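Local coordinates for protein ESSB (Staphylococcus aureus, PDB 4ANN) that forms part of the type VII (Ess) secretion system in the bacterial membrane and is probably required for export of the small proteins EsxA and EsxB, at residues 35-47 with 92-104. Residues are numbered along the deposited sequence; the frame is centred on the assembly and turned at random. Where two conformers were deposited one is given.
Sequences HLMYLLEQHSPYF and NLEEVNRTRYTFV
Tyr-101 reaches from strand 101-102 to the carbonyl of Leu-39 in the 3-10 segment 38-40 and makes the one direct hydrogen bond between 35-47 and 92-104. The two segments pack in the cytoplasmic part of EssB, consistent with a kinase-like fold, as its YukC family belongs to the protein-kinase clan. Tyr-101 OH donates to Leu-39 O at 2.6 Å, with the donor tilted 21° from the carbonyl plane. The same hydroxyl accepts from a water, which also donates to His-43 O and accepts from Gln-42 NE2. The phenol oxygen is thus held by two bonds, one given to Leu-39 O and one received from the water, and ties the 3-10 segment to the strand. Arg-123 adds a cation-pi contact to the Tyr-101 ring.

The Phe-47 and Tyr-101 rings lie obliquely, planes 59° apart and centroids 5.3 Å apart. Phe-47 CE2 rests against Tyr-101 CB at 3.7 Å, and Phe-47 CZ also meets Val-96 CG1 and Thr-102 O. Ala-120 of strand 118-120 touches Phe-47 as well.

At one end, Arg-100 reaches past Leu-36 and Leu-39, bent at chi3 and crossing each at about a right angle. In one of its two modelled conformers, and so less certainly, Leu-39 CD1 sits over one face of its guanidinium.

Tyr-46 lies across 92-96. An ST turn holds its backbone, Tyr-46 N donating to Ser-44 OG nearly straight. The CG of Tyr-46 is anti to its carbonyl carbon (chi1 -61°), and the ring runs out past Val-96 toward Glu-95. Glu-95 CB meets Tyr-46 OH. Asn-92 ND2 approaches the ring edge in plane, near CE1. Val-96 CG2 touches Tyr-46 CB at 3.5 Å.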
loop_
_atom_site.group_PDB
_atom_site.type_symbol
_atom_site.label_atom_id
_atom_site.label_comp_id
_atom_site.label_asym_id
_atom_site.label_seq_id
_atom_site.Cartn_x
_atom_site.Cartn_y
_atom_site.Cartn_z
ATOM N N HIS A 35 21.106 -0.653 14.942
ATOM C CA HIS A 35 20.357 -0.336 16.143
ATOM C C HIS A 35 19.070 0.377 15.805
ATOM O O HIS A 35 18.287 0.785 16.648
ATOM C CB HIS A 35 21.117 0.596 17.105
ATOM C CG HIS A 35 21.150 1.984 16.532
ATOM N ND1 HIS A 35 20.377 3.025 16.937
ATOM C CD2 HIS A 35 21.921 2.448 15.514
ATOM C CE1 HIS A 35 20.679 4.080 16.211
ATOM N NE2 HIS A 35 21.607 3.772 15.330
ATOM N N LEU A 36 18.795 0.554 14.519
ATOM C CA LEU A 36 17.503 1.087 14.147
ATOM C C LEU A 36 16.555 0.014 13.686
ATOM O O LEU A 36 15.390 0.303 13.450
ATOM C CB LEU A 36 17.709 2.122 13.037
ATOM C CG LEU A 36 18.545 3.297 13.518
ATOM C CD1 LEU A 36 18.965 4.144 12.346
ATOM C CD2 LEU A 36 17.736 4.125 14.548
ATOM N N MET A 37 17.055 -1.237 13.520
ATOM C CA MET A 37 16.168 -2.260 12.923
ATOM C C MET A 37 14.961 -2.538 13.814
ATOM O O MET A 37 13.908 -2.975 13.342
ATOM C CB MET A 37 16.993 -3.493 12.587
ATOM C CG MET A 37 18.018 -3.294 11.482
ATOM S SD MET A 37 17.366 -3.109 9.800
ATOM C CE MET A 37 17.369 -1.349 9.640
ATOM N N TYR A 38 15.063 -2.291 15.111
ATOM C CA TYR A 38 13.930 -2.463 16.035
ATOM C C TYR A 38 12.743 -1.613 15.586
ATOM O O TYR A 38 11.602 -1.926 15.906
ATOM C CB TYR A 38 14.356 -2.107 17.478
ATOM C CG TYR A 38 14.283 -0.636 17.787
ATOM C CD1 TYR A 38 15.364 0.172 17.407
ATOM C CD2 TYR A 38 13.185 -0.030 18.422
ATOM C CE1 TYR A 38 15.385 1.539 17.623
ATOM C CE2 TYR A 38 13.184 1.334 18.655
ATOM C CZ TYR A 38 14.277 2.075 18.257
ATOM O OH TYR A 38 14.237 3.419 18.522
ATOM N N LEU A 39 12.972 -0.508 14.854
ATOM C CA LEU A 39 11.830 0.321 14.382
ATOM C C LEU A 39 10.942 -0.484 13.485
ATOM O O LEU A 39 9.726 -0.129 13.324
ATOM C CB LEU A 39 12.325 1.561 13.671
ATOM C CG LEU A 39 13.069 2.547 14.584
ATOM C CD1 LEU A 39 13.646 3.707 13.786
ATOM C CD2 LEU A 39 12.219 3.036 15.742
ATOM N N LEU A 40 11.445 -1.525 12.818
ATOM C CA LEU A 40 10.611 -2.301 11.906
ATOM C C LEU A 40 9.621 -3.159 12.665
ATOM O O LEU A 40 8.681 -3.679 12.020
ATOM C CB LEU A 40 11.494 -3.150 11.027
ATOM C CG LEU A 40 12.434 -2.399 10.108
ATOM C CD1 LEU A 40 13.268 -3.342 9.230
ATOM C CD2 LEU A 40 11.658 -1.424 9.213
ATOM N N GLU A 41 9.762 -3.324 13.974
ATOM C CA GLU A 41 8.805 -4.076 14.747
ATOM C C GLU A 41 8.065 -3.198 15.747
ATOM O O GLU A 41 7.238 -3.704 16.505
ATOM C CB GLU A 41 9.420 -5.306 15.449
ATOM C CG GLU A 41 10.404 -4.924 16.546
ATOM C CD GLU A 41 10.936 -6.086 17.331
ATOM O OE1 GLU A 41 10.483 -7.242 17.200
ATOM O OE2 GLU A 41 11.867 -5.812 18.158
ATOM N N GLN A 42 8.297 -1.887 15.780
ATOM C CA GLN A 42 7.583 -1.014 16.678
ATOM C C GLN A 42 6.141 -0.829 16.202
ATOM O O GLN A 42 5.917 -0.621 15.027
ATOM C CB GLN A 42 8.293 0.347 16.720
ATOM C CG GLN A 42 7.796 1.261 17.768
ATOM C CD GLN A 42 8.703 2.469 18.046
ATOM O OE1 GLN A 42 9.610 2.382 18.892
ATOM N NE2 GLN A 42 8.443 3.530 17.319
ATOM N N HIS A 43 5.160 -0.897 17.080
ATOM C CA HIS A 43 3.808 -0.605 16.655
ATOM C C HIS A 43 3.712 0.763 15.988
ATOM O O HIS A 43 4.275 1.737 16.500
ATOM C CB HIS A 43 2.842 -0.660 17.838
ATOM C CG HIS A 43 1.455 -0.355 17.340
ATOM N ND1 HIS A 43 0.657 -1.204 16.584
ATOM C CD2 HIS A 43 0.738 0.771 17.491
ATOM C CE1 HIS A 43 -0.501 -0.637 16.333
ATOM N NE2 HIS A 43 -0.465 0.574 16.861
ATOM N N SER A 44 2.975 0.800 14.870
ATOM C CA SER A 44 2.653 2.011 14.170
ATOM C C SER A 44 1.179 1.974 13.757
ATOM O O SER A 44 0.745 0.903 13.294
ATOM C CB SER A 44 3.449 2.154 12.875
ATOM O OG SER A 44 2.873 3.153 12.029
ATOM N N PRO A 45 0.478 3.072 13.863
ATOM C CA PRO A 45 -0.957 3.030 13.418
ATOM C C PRO A 45 -1.107 2.810 11.938
ATOM O O PRO A 45 -2.229 2.623 11.509
ATOM C CB PRO A 45 -1.482 4.401 13.809
ATOM C CG PRO A 45 -0.310 5.226 14.112
ATOM C CD PRO A 45 0.873 4.382 14.352
ATOM N N TYR A 46 -0.045 2.870 11.147
ATOM C CA TYR A 46 -0.150 2.748 9.710
ATOM C C TYR A 46 0.366 1.426 9.170
ATOM O O TYR A 46 0.309 1.248 7.965
ATOM C CB TYR A 46 0.615 3.880 9.022
ATOM C CG TYR A 46 -0.001 5.202 9.452
ATOM C CD1 TYR A 46 -1.287 5.558 9.019
ATOM C CD2 TYR A 46 0.679 6.092 10.253
ATOM C CE1 TYR A 46 -1.883 6.738 9.381
ATOM C CE2 TYR A 46 0.109 7.301 10.674
ATOM C CZ TYR A 46 -1.166 7.580 10.207
ATOM O OH TYR A 46 -1.750 8.754 10.593
ATOM N N PHE A 47 0.816 0.506 10.018
ATOM C CA PHE A 47 1.399 -0.728 9.567
ATOM C C PHE A 47 0.882 -1.946 10.337
ATOM O O PHE A 47 0.564 -1.865 11.522
ATOM C CB PHE A 47 2.938 -0.741 9.711
ATOM C CG PHE A 47 3.604 0.196 8.758
ATOM C CD1 PHE A 47 3.918 -0.237 7.485
ATOM C CD2 PHE A 47 3.923 1.494 9.115
ATOM C CE1 PHE A 47 4.544 0.617 6.592
ATOM C CE2 PHE A 47 4.534 2.337 8.187
ATOM C CZ PHE A 47 4.853 1.912 6.936
ATOM N N ASN A 92 -5.055 8.101 3.340
ATOM C CA ASN A 92 -4.504 8.281 4.683
ATOM C C ASN A 92 -3.088 7.700 4.822
ATOM O O ASN A 92 -2.337 8.156 5.689
ATOM C CB ASN A 92 -5.424 7.647 5.710
ATOM C CG ASN A 92 -5.233 8.127 7.115
ATOM O OD1 ASN A 92 -5.223 9.347 7.389
ATOM N ND2 ASN A 92 -5.148 7.200 8.057
ATOM N N LEU A 93 -2.701 6.758 3.955
ATOM C CA LEU A 93 -1.325 6.269 4.004
ATOM C C LEU A 93 -0.309 7.319 3.728
ATOM O O LEU A 93 0.867 7.173 4.077
ATOM C CB LEU A 93 -1.126 5.063 3.058
ATOM C CG LEU A 93 -1.711 3.764 3.578
ATOM C CD1 LEU A 93 -1.527 2.702 2.502
ATOM C CD2 LEU A 93 -1.107 3.342 4.945
ATOM N N GLU A 94 -0.692 8.412 3.100
ATOM C CA GLU A 94 0.219 9.543 2.897
ATOM C C GLU A 94 0.740 10.052 4.235
ATOM O O GLU A 94 1.811 10.697 4.254
ATOM C CB GLU A 94 -0.464 10.689 2.125
ATOM C CG GLU A 94 -0.964 10.317 0.758
ATOM C CD GLU A 94 -0.911 11.328 -0.334
ATOM O OE1 GLU A 94 -1.837 12.157 -0.418
ATOM O OE2 GLU A 94 0.085 11.231 -1.089
ATOM N N GLU A 95 0.046 9.801 5.336
ATOM C CA GLU A 95 0.548 10.207 6.651
ATOM C C GLU A 95 1.878 9.531 6.957
ATOM O O GLU A 95 2.657 10.027 7.773
ATOM C CB GLU A 95 -0.470 9.890 7.750
ATOM C CG GLU A 95 -1.752 10.738 7.622
ATOM C CD GLU A 95 -1.535 12.207 7.830
ATOM O OE1 GLU A 95 -0.835 12.710 8.710
ATOM O OE2 GLU A 95 -2.056 12.995 7.018
ATOM N N VAL A 96 2.193 8.414 6.326
ATOM C CA VAL A 96 3.450 7.699 6.538
ATOM C C VAL A 96 4.619 8.529 6.060
ATOM O O VAL A 96 5.722 8.444 6.647
ATOM C CB VAL A 96 3.487 6.324 5.833
ATOM C CG1 VAL A 96 4.858 5.667 5.883
ATOM C CG2 VAL A 96 2.392 5.445 6.506
ATOM N N ASN A 97 4.424 9.400 5.088
ATOM C CA ASN A 97 5.539 10.171 4.578
ATOM C C ASN A 97 6.123 11.125 5.596
ATOM O O ASN A 97 7.275 11.569 5.441
ATOM C CB ASN A 97 5.054 10.866 3.326
ATOM C CG ASN A 97 4.653 9.934 2.223
ATOM O OD1 ASN A 97 5.118 8.805 2.161
ATOM N ND2 ASN A 97 3.744 10.396 1.316
ATOM N N ARG A 98 5.404 11.505 6.637
ATOM C CA ARG A 98 5.947 12.386 7.695
ATOM C C ARG A 98 6.792 11.650 8.730
ATOM O O ARG A 98 7.460 12.222 9.614
ATOM C CB ARG A 98 4.736 13.092 8.307
ATOM C CG ARG A 98 4.200 12.542 9.606
ATOM C CD ARG A 98 2.762 12.070 9.661
ATOM N NE ARG A 98 2.537 10.805 10.394
ATOM C CZ ARG A 98 3.103 10.650 11.602
ATOM N NH1 ARG A 98 3.886 11.427 12.370
ATOM N NH2 ARG A 98 2.815 9.467 12.136
ATOM N N THR A 99 6.747 10.341 8.679
ATOM C CA THR A 99 7.501 9.507 9.581
ATOM C C THR A 99 8.783 9.053 8.900
ATOM O O THR A 99 9.064 9.418 7.746
ATOM C CB THR A 99 6.733 8.236 9.979
ATOM O OG1 THR A 99 6.604 7.299 8.916
ATOM C CG2 THR A 99 5.291 8.530 10.355
ATOM N N ARG A 100 9.523 8.247 9.645
ATOM C CA ARG A 100 10.761 7.603 9.252
ATOM C C ARG A 100 10.537 6.525 8.196
ATOM O O ARG A 100 11.462 6.204 7.407
ATOM C CB ARG A 100 11.491 7.025 10.494
ATOM C CG ARG A 100 12.337 8.018 11.284
ATOM C CD ARG A 100 12.960 7.349 12.503
ATOM N NE ARG A 100 14.415 7.355 12.521
ATOM C CZ ARG A 100 15.308 7.039 11.600
ATOM N NH1 ARG A 100 14.975 6.632 10.372
ATOM N NH2 ARG A 100 16.605 7.125 11.849
ATOM N N TYR A 101 9.420 5.898 8.162
ATOM C CA TYR A 101 8.990 4.734 7.452
ATOM C C TYR A 101 8.656 5.029 5.994
ATOM O O TYR A 101 8.286 6.113 5.611
ATOM C CB TYR A 101 7.765 4.082 8.090
ATOM C CG TYR A 101 7.968 3.557 9.491
ATOM C CD1 TYR A 101 8.846 2.507 9.776
ATOM C CD2 TYR A 101 7.263 4.128 10.545
ATOM C CE1 TYR A 101 9.007 2.040 11.049
ATOM C CE2 TYR A 101 7.421 3.641 11.832
ATOM C CZ TYR A 101 8.299 2.614 12.087
ATOM O OH TYR A 101 8.428 2.167 13.362
ATOM N N THR A 102 8.732 3.973 5.185
ATOM C CA THR A 102 8.303 3.928 3.804
ATOM C C THR A 102 7.398 2.714 3.662
ATOM O O THR A 102 7.394 1.804 4.496
ATOM C CB THR A 102 9.458 3.832 2.808
ATOM O OG1 THR A 102 10.120 2.566 3.075
ATOM C CG2 THR A 102 10.481 4.976 2.948
ATOM N N PHE A 103 6.622 2.719 2.554
ATOM C CA PHE A 103 5.653 1.652 2.321
ATOM C C PHE A 103 5.487 1.450 0.820
ATOM O O PHE A 103 5.896 2.288 0.012
ATOM C CB PHE A 103 4.288 1.967 2.966
ATOM C CG PHE A 103 3.506 3.093 2.296
ATOM C CD1 PHE A 103 3.848 4.413 2.540
ATOM C CD2 PHE A 103 2.470 2.843 1.427
ATOM C CE1 PHE A 103 3.170 5.496 1.913
ATOM C CE2 PHE A 103 1.779 3.887 0.789
ATOM C CZ PHE A 103 2.146 5.211 1.056
ATOM N N VAL A 104 4.842 0.360 0.452
ATOM C CA VAL A 104 4.503 0.009 -0.905
ATOM C C VAL A 104 2.982 0.002 -1.029
ATOM O O VAL A 104 2.336 -0.614 -0.202
ATOM C CB VAL A 104 5.052 -1.387 -1.248
ATOM C CG1 VAL A 104 4.597 -1.839 -2.614
ATOM C CG2 VAL A 104 6.572 -1.399 -1.064
HETATM O O HOH W 1 6.419 2.993 15.296
HETATM O O HOH W 2 -5.106 7.838 10.791
#